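PDB 1X91: invertase/pectin methylesterase inhibitor family protein from Arabidopsis thaliana, which inhibits plant pectin methylesterases, the enzymes that remove methyl esters from cell-wall pectin. Local coordinates for residues 22-27 and 137-142; 35-40 and 144-149; 77-82 and 131-136; 91-94 and 100-103. The protein carries 1 engineered substitution. All blocks are in the same frame, centred on the assembly; numbering follows the deposited sequence.

Interaction 1: residues 22-27 and 137-142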
loop_
_atom_site.group_PDB
_atom_site.type_symbol
_atom_site.label_atom_id
_atom_site.label_comp_id
_atom_site.label_asym_id
_atom_site.label_seq_id
_atom_site.Cartn_x
_atom_site.Cartn_y
_atom_site.Cartn_z
ATOM N N LEU A 22 12.093 -4.331 -7.202
ATOM C CA LEU A 22 13.188 -5.288 -7.246
ATOM C C LEU A 22 13.676 -5.645 -5.853
ATOM O O LEU A 22 13.901 -6.794 -5.552
ATOM C CB LEU A 22 14.345 -4.748 -8.099
ATOM C CG LEU A 22 14.013 -4.577 -9.581
ATOM C CD1 LEU A 22 15.101 -3.703 -10.268
ATOM C CD2 LEU A 22 13.832 -5.916 -10.353
ATOM N N LYS A 23 13.837 -4.655 -4.990
ATOM C CA LYS A 23 14.202 -4.914 -3.633
ATOM C C LYS A 23 13.196 -5.831 -2.963
ATOM O O LYS A 23 13.550 -6.816 -2.313
ATOM C CB LYS A 23 14.349 -3.599 -2.885
ATOM C CG LYS A 23 14.691 -3.709 -1.381
ATOM C CD LYS A 23 14.716 -2.360 -0.676
ATOM C CE LYS A 23 16.038 -1.713 -0.697
ATOM N NZ LYS A 23 16.142 -0.574 0.299
ATOM N N PHE A 24 11.929 -5.484 -3.107
ATOM C CA PHE A 24 10.859 -6.241 -2.460
ATOM C C PHE A 24 10.816 -7.697 -2.922
ATOM O O PHE A 24 10.766 -8.637 -2.076
ATOM C CB PHE A 24 9.533 -5.507 -2.699
ATOM C CG PHE A 24 8.331 -6.174 -2.069
ATOM C CD1 PHE A 24 8.172 -6.164 -0.702
ATOM C CD2 PHE A 24 7.418 -6.838 -2.867
ATOM C CE1 PHE A 24 7.046 -6.778 -0.103
ATOM C CE2 PHE A 24 6.290 -7.444 -2.284
ATOM C CZ PHE A 24 6.132 -7.435 -0.884
ATOM N N LEU A 25 10.854 -7.943 -4.222
ATOM C CA LEU A 25 10.687 -9.313 -4.692
ATOM C C LEU A 25 11.923 -10.155 -4.412
ATOM O O LEU A 25 11.809 -11.360 -4.143
ATOM C CB LEU A 25 10.343 -9.357 -6.151
ATOM C CG LEU A 25 9.047 -8.629 -6.548
ATOM C CD1 LEU A 25 8.787 -8.725 -8.001
ATOM C CD2 LEU A 25 7.843 -9.201 -5.782
ATOM N N ASN A 26 13.101 -9.541 -4.465
ATOM C CA ASN A 26 14.301 -10.285 -4.100
ATOM C C ASN A 26 14.412 -10.563 -2.607
ATOM O O ASN A 26 14.773 -11.678 -2.212
ATOM C CB ASN A 26 15.549 -9.600 -4.608
ATOM C CG ASN A 26 15.679 -9.740 -6.077
ATOM O OD1 ASN A 26 16.007 -10.831 -6.576
ATOM N ND2 ASN A 26 15.345 -8.686 -6.801
ATOM N N THR A 27 14.092 -9.563 -1.790
ATOM C CA THR A 27 14.244 -9.683 -0.333
ATOM C C THR A 27 13.378 -10.807 0.179
ATOM O O THR A 27 13.765 -11.513 1.146
ATOM C CB THR A 27 13.890 -8.345 0.376
ATOM O OG1 THR A 27 14.887 -7.372 0.080
ATOM C CG2 THR A 27 13.995 -8.494 1.928
ATOM N N LYS A 137 2.092 2.994 -1.383
ATOM C CA LYS A 137 1.743 3.279 -2.735
ATOM C C LYS A 137 2.478 2.298 -3.683
ATOM O O LYS A 137 1.867 1.756 -4.617
ATOM C CB LYS A 137 2.072 4.736 -3.030
ATOM C CG LYS A 137 1.817 5.144 -4.401
ATOM C CD LYS A 137 1.914 6.707 -4.464
ATOM C CE LYS A 137 1.814 7.127 -5.861
ATOM N NZ LYS A 137 2.062 8.561 -5.999
ATOM N N ASN A 138 3.756 2.099 -3.424
ATOM C CA ASN A 138 4.569 1.192 -4.260
ATOM C C ASN A 138 4.084 -0.257 -4.165
ATOM O O ASN A 138 3.980 -0.975 -5.192
ATOM C CB ASN A 138 6.024 1.299 -3.822
ATOM C CG ASN A 138 6.655 2.623 -4.232
ATOM O OD1 ASN A 138 6.217 3.250 -5.194
ATOM N ND2 ASN A 138 7.661 3.063 -3.463
ATOM N N LEU A 139 3.799 -0.729 -2.953
ATOM C CA LEU A 139 3.301 -2.083 -2.728
ATOM C C LEU A 139 1.959 -2.247 -3.421
ATOM O O LEU A 139 1.700 -3.272 -4.047
ATOM C CB LEU A 139 3.179 -2.415 -1.233
ATOM C CG LEU A 139 4.500 -2.610 -0.524
ATOM C CD1 LEU A 139 4.247 -2.596 0.946
ATOM C CD2 LEU A 139 5.103 -3.964 -0.926
ATOM N N CYS A 140 1.068 -1.248 -3.297
ATOM C CA CYS A 140 -0.202 -1.349 -4.047
ATOM C C CYS A 140 0.036 -1.439 -5.540
ATOM O O CYS A 140 -0.654 -2.207 -6.229
ATOM C CB CYS A 140 -1.178 -0.205 -3.725
ATOM S SG CYS A 140 -1.854 -0.143 -2.060
ATOM N N GLY A 141 0.995 -0.675 -6.043
ATOM C CA GLY A 141 1.326 -0.702 -7.470
ATOM C C GLY A 141 1.755 -2.094 -7.912
ATOM O O GLY A 141 1.295 -2.573 -8.949
ATOM N N ILE A 142 2.552 -2.781 -7.094
ATOM C CA ILE A 142 2.955 -4.146 -7.370
ATOM C C ILE A 142 1.733 -5.073 -7.361
ATOM O O ILE A 142 1.544 -5.906 -8.241
ATOM C CB ILE A 142 4.049 -4.633 -6.372
ATOM C CG1 ILE A 142 5.329 -3.815 -6.532
ATOM C CG2 ILE A 142 4.326 -6.110 -6.597
ATOM C CD1 ILE A 142 6.353 -3.994 -5.428
#
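The F24 ring carries the methyl CD2 of L139 over one face and receives I142 CD1 obliquely, the latter 4.0 Å from F24 CD2. That places a helix of the N-terminal alpha-hairpin, 18-27, against the last helix of the four-helix bundle, 127-149. The evidence for a CH-pi contact is direct: L139 CD2 lies 3.6 Å from the centroid of the F24 ring, on a line 15° off the ring normal. With CG anti to the backbone N (chi1 -179°), the phenyl group of F24 reaches across a backbone separation of 8.6 Å between F24 CA and L139 CA. No hydrogen bond crosses, so the contact is purely apolar, and the ring extends it onto helix 34-62 by also touching T41 and S44. Replacing F24 by an alanine here would probably leave L139 CD2 without its ring face and open a gap between hairpin and bundle. The hairpin is required for inhibition of pectin methylesterase, and this seat is one place where it meets the bundle. Over the ring the methyl is not centred: L139 CD2 is offset toward the rim, and its nearest ring atom is F24 CE1, at 3.5 Å.

Interaction 2: residues 35-40 and 144-149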
loop_
_atom_site.group_PDB
_atom_site.type_symbol
_atom_site.label_atom_id
_atom_site.label_comp_id
_atom_site.label_asym_id
_atom_site.label_seq_id
_atom_site.Cartn_x
_atom_site.Cartn_y
_atom_site.Cartn_z
ATOM N N GLN A 35 -0.853 -16.132 -7.556
ATOM C CA GLN A 35 -1.823 -16.095 -6.475
ATOM C C GLN A 35 -1.092 -15.997 -5.126
ATOM O O GLN A 35 -1.458 -15.211 -4.241
ATOM C CB GLN A 35 -2.730 -17.330 -6.582
ATOM C CG GLN A 35 -3.711 -17.425 -5.476
ATOM C CD GLN A 35 -5.043 -16.755 -5.748
ATOM O OE1 GLN A 35 -5.458 -16.571 -6.916
ATOM N NE2 GLN A 35 -5.755 -16.427 -4.670
ATOM N N ALA A 36 -0.048 -16.792 -4.950
ATOM C CA ALA A 36 0.736 -16.756 -3.734
ATOM C C ALA A 36 1.452 -15.436 -3.576
ATOM O O ALA A 36 1.522 -14.886 -2.478
ATOM C CB ALA A 36 1.761 -17.928 -3.767
ATOM N N LEU A 37 2.015 -14.914 -4.671
ATOM C CA LEU A 37 2.692 -13.631 -4.614
ATOM C C LEU A 37 1.713 -12.452 -4.330
ATOM O O LEU A 37 2.064 -11.564 -3.561
ATOM C CB LEU A 37 3.437 -13.391 -5.913
ATOM C CG LEU A 37 4.276 -12.114 -5.942
ATOM C CD1 LEU A 37 5.333 -12.161 -4.822
ATOM C CD2 LEU A 37 4.874 -11.941 -7.330
ATOM N N ALA A 38 0.506 -12.478 -4.880
ATOM C CA ALA A 38 -0.541 -11.514 -4.500
ATOM C C ALA A 38 -0.772 -11.522 -3.008
ATOM O O ALA A 38 -0.864 -10.451 -2.395
ATOM C CB ALA A 38 -1.828 -11.818 -5.239
ATOM N N LYS A 39 -0.841 -12.707 -2.408
ATOM C CA LYS A 39 -1.163 -12.784 -0.978
ATOM C C LYS A 39 0.009 -12.247 -0.162
ATOM O O LYS A 39 -0.207 -11.447 0.791
ATOM C CB LYS A 39 -1.506 -14.222 -0.616
ATOM C CG LYS A 39 -1.643 -14.503 0.855
ATOM C CD LYS A 39 -2.643 -13.622 1.515
ATOM C CE LYS A 39 -3.125 -14.181 2.886
ATOM N NZ LYS A 39 -2.154 -14.134 3.990
ATOM N N THR A 40 1.246 -12.624 -0.487
ATOM C CA THR A 40 2.342 -12.086 0.348
ATOM C C THR A 40 2.496 -10.600 0.156
ATOM O O THR A 40 2.868 -9.908 1.109
ATOM C CB THR A 40 3.693 -12.781 0.193
ATOM O OG1 THR A 40 4.070 -12.757 -1.183
ATOM C CG2 THR A 40 3.656 -14.253 0.616
ATOM N N LEU A 144 -1.346 -4.355 -7.957
ATOM C CA LEU A 144 -2.198 -4.093 -9.107
ATOM C C LEU A 144 -1.703 -4.824 -10.334
ATOM O O LEU A 144 -2.499 -5.393 -11.093
ATOM C CB LEU A 144 -2.255 -2.588 -9.407
ATOM C CG LEU A 144 -3.001 -1.704 -8.388
ATOM C CD1 LEU A 144 -2.827 -0.259 -8.786
ATOM C CD2 LEU A 144 -4.443 -2.150 -8.385
ATOM N N VAL A 145 -0.409 -4.869 -10.508
ATOM C CA VAL A 145 0.134 -5.571 -11.654
ATOM C C VAL A 145 -0.114 -7.078 -11.511
ATOM O O VAL A 145 -0.583 -7.738 -12.438
ATOM C CB VAL A 145 1.643 -5.263 -11.798
ATOM C CG1 VAL A 145 2.245 -6.048 -12.980
ATOM C CG2 VAL A 145 1.863 -3.811 -12.023
ATOM N N ILE A 146 0.105 -7.617 -10.323
ATOM C CA ILE A 146 -0.136 -9.025 -10.039
ATOM C C ILE A 146 -1.596 -9.402 -10.205
ATOM O O ILE A 146 -1.935 -10.376 -10.917
ATOM C CB ILE A 146 0.351 -9.424 -8.632
ATOM C CG1 ILE A 146 1.846 -9.201 -8.442
ATOM C CG2 ILE A 146 -0.012 -10.888 -8.365
ATOM C CD1 ILE A 146 2.245 -9.150 -6.926
ATOM N N SER A 147 -2.485 -8.652 -9.589
ATOM C CA SER A 147 -3.909 -8.973 -9.664
ATOM C C SER A 147 -4.456 -8.884 -11.100
ATOM O O SER A 147 -5.357 -9.650 -11.488
ATOM C CB SER A 147 -4.731 -8.099 -8.706
ATOM O OG SER A 147 -4.601 -6.723 -8.948
ATOM N N ASN A 148 -3.925 -7.944 -11.885
ATOM C CA ASN A 148 -4.245 -7.872 -13.307
ATOM C C ASN A 148 -3.904 -9.148 -14.063
ATOM O O ASN A 148 -4.625 -9.511 -15.030
ATOM C CB ASN A 148 -3.542 -6.675 -13.956
ATOM C CG ASN A 148 -3.911 -6.506 -15.400
ATOM O OD1 ASN A 148 -3.160 -6.892 -16.291
ATOM N ND2 ASN A 148 -5.074 -5.943 -15.638
ATOM N N MET A 149 -2.831 -9.826 -13.660
ATOM C CA MET A 149 -2.335 -11.011 -14.364
ATOM C C MET A 149 -2.949 -12.340 -13.948
ATOM O O MET A 149 -2.728 -13.364 -14.586
ATOM C CB MET A 149 -0.815 -11.113 -14.220
ATOM C CG MET A 149 -0.109 -9.967 -14.871
ATOM S SD MET A 149 1.694 -10.050 -14.815
ATOM C CE MET A 149 1.949 -10.503 -13.290
#
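I146 drives both of its branches into helix 34-62, one against L37 and the other against A38. Its CD1 stops 3.7 Å from L37 CG, the two side chains crossing at about a right angle, while its CG2 rests 3.7 Å from A38 CB. The small alanine permits the close spacing: A38 CA and I146 CA are only 6.1 Å apart, and I146 CG2 even comes to 3.9 Å from the backbone atom A38 N. The first torsion explains the division of labour, since CG1 stands anti to the carbonyl carbon (chi1 -60°) and CG2 anti to the backbone N. A glycine in place of I146 would probably leave L37 CG and A38 CB without the two methyls that pack on them and open a gap there. All three residues are buried and no hydrogen bond joins the segments. The solvent side is different in kind: T40 and N148 are exposed and make no contact across the pair, and K39, also exposed, has its NZ in a salt bridge with D43. In this four-helix bundle, helix 66-94 sends L93 onto A38, helix 98-119 sends M101 onto S147, and M8 and A30 of the N-terminal region lie against L37.

Interaction 3: residues 77-82 and 131-136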
loop_
_atom_site.group_PDB
_atom_site.type_symbol
_atom_site.label_atom_id
_atom_site.label_comp_id
_atom_site.label_asym_id
_atom_site.label_seq_id
_atom_site.Cartn_x
_atom_site.Cartn_y
_atom_site.Cartn_z
ATOM N N ASP A 77 -7.923 9.038 8.702
ATOM C CA ASP A 77 -9.163 8.687 8.025
ATOM C C ASP A 77 -8.831 7.900 6.766
ATOM O O ASP A 77 -9.496 6.896 6.486
ATOM C CB ASP A 77 -9.971 9.924 7.707
ATOM C CG ASP A 77 -10.464 10.649 8.946
ATOM O OD1 ASP A 77 -10.471 10.077 10.046
ATOM O OD2 ASP A 77 -10.862 11.808 8.886
ATOM N N GLU A 78 -7.840 8.339 6.003
ATOM C CA GLU A 78 -7.472 7.655 4.756
ATOM C C GLU A 78 -6.952 6.257 5.044
ATOM O O GLU A 78 -7.253 5.313 4.295
ATOM C CB GLU A 78 -6.439 8.454 3.965
ATOM C CG GLU A 78 -6.985 9.788 3.448
ATOM C CD GLU A 78 -8.113 9.627 2.444
ATOM O OE1 GLU A 78 -8.114 8.653 1.696
ATOM O OE2 GLU A 78 -9.055 10.447 2.454
ATOM N N TYR A 79 -6.168 6.095 6.108
ATOM C CA TYR A 79 -5.625 4.809 6.453
ATOM C C TYR A 79 -6.661 3.842 7.030
ATOM O O TYR A 79 -6.567 2.639 6.779
ATOM C CB TYR A 79 -4.357 4.916 7.325
ATOM C CG TYR A 79 -3.126 5.100 6.438
ATOM C CD1 TYR A 79 -2.473 6.328 6.358
ATOM C CD2 TYR A 79 -2.763 4.128 5.501
ATOM C CE1 TYR A 79 -1.386 6.515 5.511
ATOM C CE2 TYR A 79 -1.691 4.325 4.631
ATOM C CZ TYR A 79 -0.991 5.538 4.681
ATOM O OH TYR A 79 0.082 5.773 3.839
ATOM N N GLU A 80 -7.612 4.353 7.824
ATOM C CA GLU A 80 -8.693 3.512 8.297
ATOM C C GLU A 80 -9.462 2.921 7.075
ATOM O O GLU A 80 -9.739 1.739 7.022
ATOM C CB GLU A 80 -9.607 4.249 9.260
ATOM C CG GLU A 80 -8.917 4.592 10.583
ATOM C CD GLU A 80 -9.796 5.342 11.548
ATOM O OE1 GLU A 80 -10.720 6.050 11.093
ATOM O OE2 GLU A 80 -9.498 5.235 12.752
ATOM N N SER A 81 -9.689 3.764 6.086
ATOM C CA SER A 81 -10.388 3.357 4.870
ATOM C C SER A 81 -9.502 2.433 4.061
ATOM O O SER A 81 -9.971 1.425 3.525
ATOM C CB SER A 81 -10.785 4.577 4.047
ATOM O OG SER A 81 -11.864 5.259 4.675
ATOM N N ALA A 82 -8.225 2.755 3.967
ATOM C CA ALA A 82 -7.335 1.919 3.177
ATOM C C ALA A 82 -7.227 0.522 3.766
ATOM O O ALA A 82 -7.191 -0.465 3.041
ATOM C CB ALA A 82 -5.976 2.534 3.065
ATOM N N ASN A 131 7.389 8.196 4.320
ATOM C CA ASN A 131 8.113 7.067 3.743
ATOM C C ASN A 131 7.187 5.858 3.700
ATOM O O ASN A 131 7.180 5.167 2.710
ATOM C CB ASN A 131 9.372 6.739 4.534
ATOM C CG ASN A 131 10.444 7.807 4.381
ATOM O OD1 ASN A 131 10.332 8.705 3.536
ATOM N ND2 ASN A 131 11.473 7.744 5.233
ATOM N N ASN A 132 6.443 5.590 4.767
ATOM C CA ASN A 132 5.473 4.486 4.747
ATOM C C ASN A 132 4.389 4.700 3.715
ATOM O O ASN A 132 3.914 3.742 3.113
ATOM C CB ASN A 132 4.836 4.232 6.106
ATOM C CG ASN A 132 5.755 3.504 7.076
ATOM O OD1 ASN A 132 6.927 3.270 6.789
ATOM N ND2 ASN A 132 5.212 3.142 8.242
ATOM N N SER A 133 3.948 5.943 3.508
ATOM C CA SER A 133 2.945 6.232 2.492
ATOM C C SER A 133 3.462 5.949 1.101
ATOM O O SER A 133 2.760 5.374 0.287
ATOM C CB SER A 133 2.435 7.668 2.564
ATOM O OG SER A 133 1.675 7.848 3.753
ATOM N N LYS A 134 4.694 6.347 0.851
ATOM C CA LYS A 134 5.336 6.002 -0.411
ATOM C C LYS A 134 5.480 4.480 -0.557
ATOM O O LYS A 134 5.208 3.933 -1.623
ATOM C CB LYS A 134 6.712 6.671 -0.523
ATOM C CG LYS A 134 6.633 8.132 -0.702
ATOM C CD LYS A 134 8.041 8.750 -0.788
ATOM C CE LYS A 134 7.978 10.246 -0.958
ATOM N NZ LYS A 134 9.368 10.782 -1.061
ATOM N N THR A 135 5.883 3.790 0.489
ATOM C CA THR A 135 6.042 2.327 0.480
ATOM C C THR A 135 4.706 1.663 0.185
ATOM O O THR A 135 4.621 0.749 -0.617
ATOM C CB THR A 135 6.591 1.868 1.813
ATOM O OG1 THR A 135 7.976 2.295 1.863
ATOM C CG2 THR A 135 6.553 0.341 1.981
ATOM N N ILE A 136 3.637 2.140 0.801
ATOM C CA ILE A 136 2.339 1.521 0.557
ATOM C C ILE A 136 1.872 1.790 -0.859
ATOM O O ILE A 136 1.306 0.900 -1.483
ATOM C CB ILE A 136 1.311 1.983 1.632
ATOM C CG1 ILE A 136 1.663 1.354 2.954
ATOM C CG2 ILE A 136 -0.143 1.673 1.230
ATOM C CD1 ILE A 136 1.089 2.064 4.160
#
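Y79 lays its ring end against I136 and S133, coming from helix 66-94 toward helix 127-149. Its CE2 is 3.6 Å from I136 CD1, which approaches the ring obliquely, the two side chains pointing at each other from opposite directions. At the edge of the ring and in its plane sits S133 OG, which accepts a hydrogen bond from Y79 OH at 2.6 Å. The serine oxygen is itself bonded to V129 O in the preceding turn, so Y79 OH, S133 OG and V129 O form a short hydrogen-bonded chain ending on a backbone carbonyl. Both residues are buried and their hydroxyls are thus hydrogen-bonded, and the in-plane bond should hold the phenol end steady while I136 CD1 presses beside it. Y79 OH also lies 3.2 Å from S133 CA, so the tip is packed against the helix backbone. The axes of the two segments are 13.4 Å apart and inclined by 31° in the same N-to-C sense, as expected of diagonal partners in an up-and-down four-helix bundle; the long tyrosine covers much of that distance, and S133 and I136 meet its end. The other two helices flank it: T52 and L56 of helix 34-62 and A112 of helix 98-119 touch the Y79 side chain.

Interaction 4: residues 91-94 and 100-103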
loop_
_atom_site.group_PDB
_atom_site.type_symbol
_atom_site.label_atom_id
_atom_site.label_comp_id
_atom_site.label_asym_id
_atom_site.label_seq_id
_atom_site.Cartn_x
_atom_site.Cartn_y
_atom_site.Cartn_z
ATOM N N GLU A 91 -10.359 -10.649 0.704
ATOM C CA GLU A 91 -11.569 -11.438 0.511
ATOM C C GLU A 91 -11.746 -11.838 -0.900
ATOM O O GLU A 91 -12.078 -13.001 -1.169
ATOM C CB GLU A 91 -12.816 -10.711 1.002
ATOM C CG GLU A 91 -12.828 -10.307 2.475
ATOM C CD GLU A 91 -13.051 -11.438 3.435
ATOM O OE1 GLU A 91 -13.915 -12.270 3.128
ATOM O OE2 GLU A 91 -12.429 -11.449 4.539
ATOM N N HIS A 92 -11.503 -10.892 -1.816
ATOM C CA HIS A 92 -11.655 -11.218 -3.249
ATOM C C HIS A 92 -10.531 -12.081 -3.764
ATOM O O HIS A 92 -10.766 -13.019 -4.549
ATOM C CB HIS A 92 -11.888 -9.945 -4.053
ATOM C CG HIS A 92 -13.227 -9.365 -3.741
ATOM N ND1 HIS A 92 -14.365 -9.809 -4.365
ATOM C CD2 HIS A 92 -13.641 -8.488 -2.791
ATOM C CE1 HIS A 92 -15.423 -9.208 -3.842
ATOM N NE2 HIS A 92 -15.007 -8.410 -2.876
ATOM N N LEU A 93 -9.311 -11.827 -3.326
ATOM C CA LEU A 93 -8.174 -12.714 -3.660
ATOM C C LEU A 93 -8.437 -14.164 -3.277
ATOM O O LEU A 93 -8.157 -15.051 -4.068
ATOM C CB LEU A 93 -6.871 -12.245 -3.032
ATOM C CG LEU A 93 -5.625 -13.098 -3.332
ATOM C CD1 LEU A 93 -5.323 -13.152 -4.790
ATOM C CD2 LEU A 93 -4.439 -12.612 -2.516
ATOM N N ALA A 94 -9.060 -14.392 -2.139
ATOM C CA ALA A 94 -9.365 -15.729 -1.605
ATOM C C ALA A 94 -10.327 -16.441 -2.547
ATOM O O ALA A 94 -10.338 -17.664 -2.609
ATOM C CB ALA A 94 -9.928 -15.671 -0.222
ATOM N N GLY A 100 -11.573 -7.997 -8.473
ATOM C CA GLY A 100 -12.079 -7.501 -7.216
ATOM C C GLY A 100 -10.948 -7.000 -6.352
ATOM O O GLY A 100 -11.024 -5.917 -5.714
ATOM N N MET A 101 -9.883 -7.804 -6.302
ATOM C CA MET A 101 -8.674 -7.400 -5.599
ATOM C C MET A 101 -8.156 -6.074 -6.147
ATOM O O MET A 101 -7.795 -5.161 -5.405
ATOM C CB MET A 101 -7.607 -8.481 -5.707
ATOM C CG MET A 101 -6.302 -7.998 -5.114
ATOM S SD MET A 101 -5.061 -9.287 -5.158
ATOM C CE MET A 101 -3.568 -8.285 -4.787
ATOM N N ASN A 102 -8.128 -5.959 -7.454
ATOM C CA ASN A 102 -7.551 -4.818 -8.113
ATOM C C ASN A 102 -8.272 -3.518 -7.808
ATOM O O ASN A 102 -7.667 -2.515 -7.479
ATOM C CB ASN A 102 -7.525 -5.141 -9.595
ATOM C CG ASN A 102 -6.792 -4.181 -10.395
ATOM O OD1 ASN A 102 -7.328 -3.121 -10.751
ATOM N ND2 ASN A 102 -5.535 -4.549 -10.778
ATOM N N MET A 103 -9.590 -3.571 -7.817
ATOM C CA MET A 103 -10.427 -2.407 -7.555
ATOM C C MET A 103 -10.175 -1.903 -6.123
ATOM O O MET A 103 -10.028 -0.705 -5.876
ATOM C CB MET A 103 -11.926 -2.780 -7.640
ATOM C CG MET A 103 -12.800 -1.616 -7.500
ATOM S SD MET A 103 -14.594 -2.063 -7.593
ATOM C CE MET A 103 -14.918 -2.902 -6.038
#
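H92 meets the start of helix 98-119 first through CB, which lies 3.7 Å from M101 N and 3.9 Å from G100 C. One atom further, H92 CG is 4.1 Å from G100 CA, and the imidazole then passes the glycine obliquely. CG leaves anti to the carbonyl carbon (chi1 -69°), which takes the ring past G100 toward the connecting loop, where ND1 makes a weak hydrogen bond to D97 OD2. G100 matters for the fit: a CB built at G100 would lie 2.9 Å from H92 ND1, a clash, so, with the imidazole where it is, a side chain at G100 would probably not fit. The inner half of the contact is apolar. L93 and M101 lie side by side and point the same way, with M101 SD 3.9 Å from L93 CD1 and 4.1 Å from L93 CB; both side chains are buried. H92 CA and M101 CA are 5.4 Å apart, a close approach that suits two helices joined by a short turn, here the helical hairpin between 66-94 and 98-119. Helix 34-62 receives the inner pair, since L93 and M101 both touch L42, and helix 127-149 lies against M101 through A143 and S147.

Overall arrangement
From the N terminus, residues 22-27 of the hairpin helix open the long loop that interaction 1 closes at 137-142. Interaction 2 starts next, at 35-40, and closes at 144-149, beyond that point, so the two cross along the chain; they also touch in space, through L25 and L37. Interaction 3 (77-82 with 131-136) is nested inside both loops, and interaction 4 (91-94 with 100-103), closing a short turn, is nested inside all three. Interactions 1, 2 and 3 share helix 127-149 and tie it to helices 18-27, 34-62 and 66-94 in turn. Interactions 2 and 4 meet at one end of the bundle through Q35-L93 and N102-S147 contacts, whereas interaction 3 lies near its middle.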